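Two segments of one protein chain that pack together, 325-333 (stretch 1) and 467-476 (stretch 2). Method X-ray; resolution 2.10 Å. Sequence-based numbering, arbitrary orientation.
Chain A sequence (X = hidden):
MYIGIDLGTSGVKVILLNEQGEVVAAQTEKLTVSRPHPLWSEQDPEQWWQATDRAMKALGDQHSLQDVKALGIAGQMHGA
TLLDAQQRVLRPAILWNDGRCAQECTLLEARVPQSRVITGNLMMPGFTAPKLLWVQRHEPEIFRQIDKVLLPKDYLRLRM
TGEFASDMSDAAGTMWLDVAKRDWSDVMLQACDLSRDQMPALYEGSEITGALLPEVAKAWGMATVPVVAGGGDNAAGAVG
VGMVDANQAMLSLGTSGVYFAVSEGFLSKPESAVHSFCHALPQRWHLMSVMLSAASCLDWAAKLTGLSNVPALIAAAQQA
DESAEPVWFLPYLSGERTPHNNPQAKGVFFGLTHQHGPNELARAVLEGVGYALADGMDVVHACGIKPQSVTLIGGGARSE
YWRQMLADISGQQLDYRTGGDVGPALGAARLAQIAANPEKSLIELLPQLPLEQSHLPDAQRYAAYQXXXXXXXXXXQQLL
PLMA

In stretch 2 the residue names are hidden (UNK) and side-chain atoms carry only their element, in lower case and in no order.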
# COMPACT_ATOMS: atom_id res chain seq x y z
N GLU A 325 -6.12 16.15 7.44
CA GLU A 325 -4.93 16.23 6.63
C GLU A 325 -5.06 15.41 5.35
O GLU A 325 -5.82 14.46 5.28
CB GLU A 325 -3.72 15.76 7.42
CG GLU A 325 -3.21 16.78 8.42
CD GLU A 325 -2.54 16.13 9.60
OE1 GLU A 325 -2.83 14.95 9.86
OE2 GLU A 325 -1.72 16.79 10.26
N PRO A 326 -4.31 15.82 4.34
CA PRO A 326 -4.40 15.20 3.01
C PRO A 326 -3.87 13.78 3.05
O PRO A 326 -2.86 13.52 3.68
CB PRO A 326 -3.50 16.09 2.16
CG PRO A 326 -3.43 17.35 2.89
CD PRO A 326 -3.45 17.01 4.33
N VAL A 327 -4.57 12.87 2.39
CA VAL A 327 -4.00 11.67 1.81
C VAL A 327 -3.43 12.01 0.45
O VAL A 327 -4.01 12.79 -0.28
CB VAL A 327 -5.07 10.61 1.59
CG1 VAL A 327 -4.46 9.32 1.20
CG2 VAL A 327 -5.90 10.45 2.81
N TRP A 328 -2.30 11.42 0.12
CA TRP A 328 -1.70 11.60 -1.18
C TRP A 328 -1.75 10.31 -2.01
O TRP A 328 -1.21 9.30 -1.62
CB TRP A 328 -0.27 12.13 -1.06
CG TRP A 328 -0.19 13.38 -0.27
CD1 TRP A 328 -0.05 13.50 1.06
CD2 TRP A 328 -0.26 14.72 -0.78
NE1 TRP A 328 -0.02 14.81 1.43
CE2 TRP A 328 -0.15 15.58 0.31
CE3 TRP A 328 -0.40 15.27 -2.05
CZ2 TRP A 328 -0.19 16.96 0.17
CZ3 TRP A 328 -0.43 16.63 -2.19
CH2 TRP A 328 -0.32 17.46 -1.08
N PHE A 329 -2.41 10.39 -3.16
CA PHE A 329 -2.40 9.29 -4.11
C PHE A 329 -1.40 9.56 -5.22
O PHE A 329 -1.51 10.54 -5.93
CB PHE A 329 -3.80 9.06 -4.68
CG PHE A 329 -3.89 7.93 -5.67
CD1 PHE A 329 -3.73 6.63 -5.27
CD2 PHE A 329 -4.15 8.18 -6.99
CE1 PHE A 329 -3.83 5.61 -6.17
CE2 PHE A 329 -4.24 7.17 -7.90
CZ PHE A 329 -4.08 5.88 -7.48
N LEU A 330 -0.42 8.68 -5.37
CA LEU A 330 0.56 8.82 -6.42
C LEU A 330 0.45 7.72 -7.47
O LEU A 330 0.85 6.59 -7.24
CB LEU A 330 1.97 8.93 -5.84
CG LEU A 330 2.17 9.84 -4.62
CD1 LEU A 330 3.35 9.44 -3.82
CD2 LEU A 330 2.26 11.28 -5.00
N PRO A 331 -0.12 8.07 -8.61
CA PRO A 331 -0.30 7.10 -9.68
C PRO A 331 0.87 7.12 -10.62
O PRO A 331 1.26 8.16 -11.13
CB PRO A 331 -1.55 7.58 -10.37
CG PRO A 331 -1.53 9.05 -10.17
CD PRO A 331 -0.63 9.37 -9.01
N TYR A 332 1.46 5.97 -10.81
CA TYR A 332 2.59 5.82 -11.64
C TYR A 332 2.29 5.13 -12.93
O TYR A 332 1.92 3.98 -12.98
CB TYR A 332 3.71 5.12 -10.91
CG TYR A 332 4.31 5.93 -9.82
CD1 TYR A 332 3.81 5.88 -8.56
CD2 TYR A 332 5.36 6.75 -10.06
CE1 TYR A 332 4.35 6.60 -7.58
CE2 TYR A 332 5.89 7.46 -9.10
CZ TYR A 332 5.38 7.40 -7.85
OH TYR A 332 5.92 8.13 -6.90
N LEU A 333 2.48 5.86 -13.99
CA LEU A 333 2.24 5.36 -15.29
C LEU A 333 3.35 4.51 -15.81
O LEU A 333 4.45 4.92 -15.96
CB LEU A 333 1.96 6.48 -16.26
CG LEU A 333 1.71 6.04 -17.67
CD1 LEU A 333 0.29 5.77 -17.88
CD2 LEU A 333 2.18 7.15 -18.52
N UNK A 467 0.37 24.79 -4.42
CA UNK A 467 1.25 24.18 -3.43
C UNK A 467 1.06 22.68 -3.29
O UNK A 467 2.00 21.99 -2.94
c UNK A 467 -0.49 25.83 -3.83
c UNK A 467 -0.38 25.60 -2.38
c UNK A 467 0.88 24.89 -2.13
N UNK A 468 -0.14 22.18 -3.55
CA UNK A 468 -0.37 20.75 -3.57
C UNK A 468 0.31 20.04 -4.74
O UNK A 468 0.82 18.95 -4.59
c UNK A 468 -4.89 21.12 -0.04
c UNK A 468 -4.05 20.81 -2.31
n UNK A 468 -4.72 22.42 -0.19
c UNK A 468 -2.55 20.91 -2.28
n UNK A 468 -5.36 20.65 1.09
n UNK A 468 -4.58 20.33 -1.04
c UNK A 468 -1.86 20.44 -3.54
N UNK A 469 0.31 20.69 -5.90
CA UNK A 469 1.01 20.23 -7.09
C UNK A 469 2.50 20.12 -6.83
O UNK A 469 3.13 19.15 -7.19
n UNK A 469 0.53 21.13 -13.18
c UNK A 469 0.76 21.18 -8.27
n UNK A 469 -0.44 22.02 -11.32
c UNK A 469 0.07 20.99 -11.95
c UNK A 469 -0.96 21.98 -9.97
c UNK A 469 -0.46 20.85 -9.12
n UNK A 469 0.13 19.82 -11.35
N UNK A 470 3.05 21.16 -6.21
CA UNK A 470 4.43 21.19 -5.77
C UNK A 470 4.74 20.05 -4.83
O UNK A 470 5.74 19.39 -4.95
o UNK A 470 5.50 25.17 -4.56
c UNK A 470 4.68 22.51 -5.06
c UNK A 470 6.23 24.24 -4.17
o UNK A 470 7.03 24.36 -3.23
c UNK A 470 6.12 22.89 -4.85
N UNK A 471 3.84 19.82 -3.89
CA UNK A 471 4.03 18.76 -2.92
C UNK A 471 3.95 17.38 -3.58
O UNK A 471 4.81 16.54 -3.37
c UNK A 471 3.11 17.72 -0.86
c UNK A 471 3.03 18.90 -1.77
o UNK A 471 3.43 19.98 -0.93
N UNK A 472 2.92 17.18 -4.38
CA UNK A 472 2.80 16.01 -5.25
C UNK A 472 4.06 15.68 -6.05
O UNK A 472 4.52 14.58 -6.01
c UNK A 472 0.84 13.90 -6.96
c UNK A 472 1.95 14.30 -9.41
c UNK A 472 1.58 16.15 -6.16
c UNK A 472 0.76 12.93 -7.92
c UNK A 472 2.04 15.27 -8.46
c UNK A 472 1.31 13.13 -9.15
c UNK A 472 1.49 15.08 -7.21
N UNK A 473 4.58 16.65 -6.78
CA UNK A 473 5.76 16.48 -7.58
C UNK A 473 6.96 16.06 -6.75
O UNK A 473 7.74 15.23 -7.18
n UNK A 473 5.71 20.34 -9.75
n UNK A 473 3.70 21.06 -10.56
n UNK A 473 4.89 22.37 -9.14
c UNK A 473 5.28 17.93 -9.58
c UNK A 473 4.77 21.25 -9.82
c UNK A 473 6.10 17.75 -8.34
c UNK A 473 5.69 19.08 -10.45
N UNK A 474 7.11 16.65 -5.58
CA UNK A 474 8.16 16.30 -4.63
C UNK A 474 8.06 14.84 -4.21
O UNK A 474 9.00 14.09 -4.32
n UNK A 474 6.73 20.09 -0.59
n UNK A 474 8.03 18.22 -0.64
c UNK A 474 7.77 19.45 -1.05
c UNK A 474 8.05 17.19 -3.39
c UNK A 474 9.33 17.38 -2.61
c UNK A 474 9.16 17.42 -1.09
n UNK A 474 8.57 20.05 -1.92
N UNK A 475 6.88 14.46 -3.74
CA UNK A 475 6.63 13.10 -3.33
C UNK A 475 6.78 12.10 -4.47
O UNK A 475 7.39 11.07 -4.30
c UNK A 475 4.97 13.57 -1.30
c UNK A 475 3.57 13.27 -0.87
c UNK A 475 5.25 12.98 -2.69
c UNK A 475 5.95 13.07 -0.27
N UNK A 476 6.20 12.42 -5.62
CA UNK A 476 6.25 11.54 -6.79
C UNK A 476 7.70 11.22 -7.15
O UNK A 476 8.09 10.07 -7.25
c UNK A 476 4.28 10.62 -9.50
c UNK A 476 4.18 9.89 -10.65
o UNK A 476 5.09 9.20 -12.71
c UNK A 476 5.19 9.92 -11.56
c UNK A 476 5.52 12.19 -7.96
c UNK A 476 5.41 11.38 -9.23
c UNK A 476 6.31 10.67 -11.32
c UNK A 476 6.41 11.40 -10.17
O HOH W 1 2.28 8.85 -13.69

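Stretch 2 is a helix running at 56° to the strand 328-333, with 9.4 Å between the axes at closest approach. At position 467 three side-chain carbons close a ring onto the backbone N, and none reaches stretch 1; this is Pro-467. Position 468 carries three carbons, a nitrogen, and a carbon bearing two more nitrogens, a guanidinium. One end nitrogen of 468 lies 4.2 Å from CG of Pro-326, while the backbone O of 468 lies 3.6 Å from CZ3 of Trp-328; the residue is Arg-468.

Position 469 has the same side-chain atoms, but its CB points away from the strand and it makes no contact; it is Arg-469. At 470 three carbons end in two oxygens, again out of reach of stretch 1, which gives Glu-470. Position 471 is short and branched, one carbon carrying an oxygen and a carbon. The terminal carbon sits over the six-membered ring of Trp-328, 3.4 Å from CH2, and the oxygen is within hydrogen-bonding distance of the backbone O one turn earlier. The residue is Thr-471; its OG1 donates to O of Pro-467 at 3.2 Å, and its CG2 makes a CH-pi contact with the indole.

Position 472 shows one carbon and a ring of six carbons without a heteroatom. A ring carbon of 472 lies 3.6 Å from CD2 of Leu-330, and another, at the ring edge, meets CD of Pro-331 at 4.0 Å, hence Phe-472. Positions 473 and 474 each repeat the guanidinium chain of 468, and neither touches the strand: Arg-473 and Arg-474.

At 475 four carbons fork at the second, one tip lying over the five-membered ring of Trp-328. This is Leu-475, whose CD1 is 3.8 Å from CG of Trp-328. Position 476 has one carbon and a six-carbon ring bearing an oxygen, lying against the ring of Tyr-332: Tyr-476. The two rings form an offset stack, with centroids 4.3 Å apart and planes at 18°.

The contact is mainly apolar. Thr-471 and Leu-475, one turn apart on the helix, cover the same face of Trp-328, and Leu-330 packs against Phe-472 and Leu-475. At the far end polarity enters: OH of Tyr-332 donates a hydrogen bond to O of Tyr-476 at 2.9 Å, tying strand side chain to helix backbone beside the stack. Separately, a water donates to O of Pro-331 (2.8 Å from the water O), accepts from N of Leu-333 and bonds to OH of Tyr-476.

Stretch 2 467-476: PRRETFRRLY
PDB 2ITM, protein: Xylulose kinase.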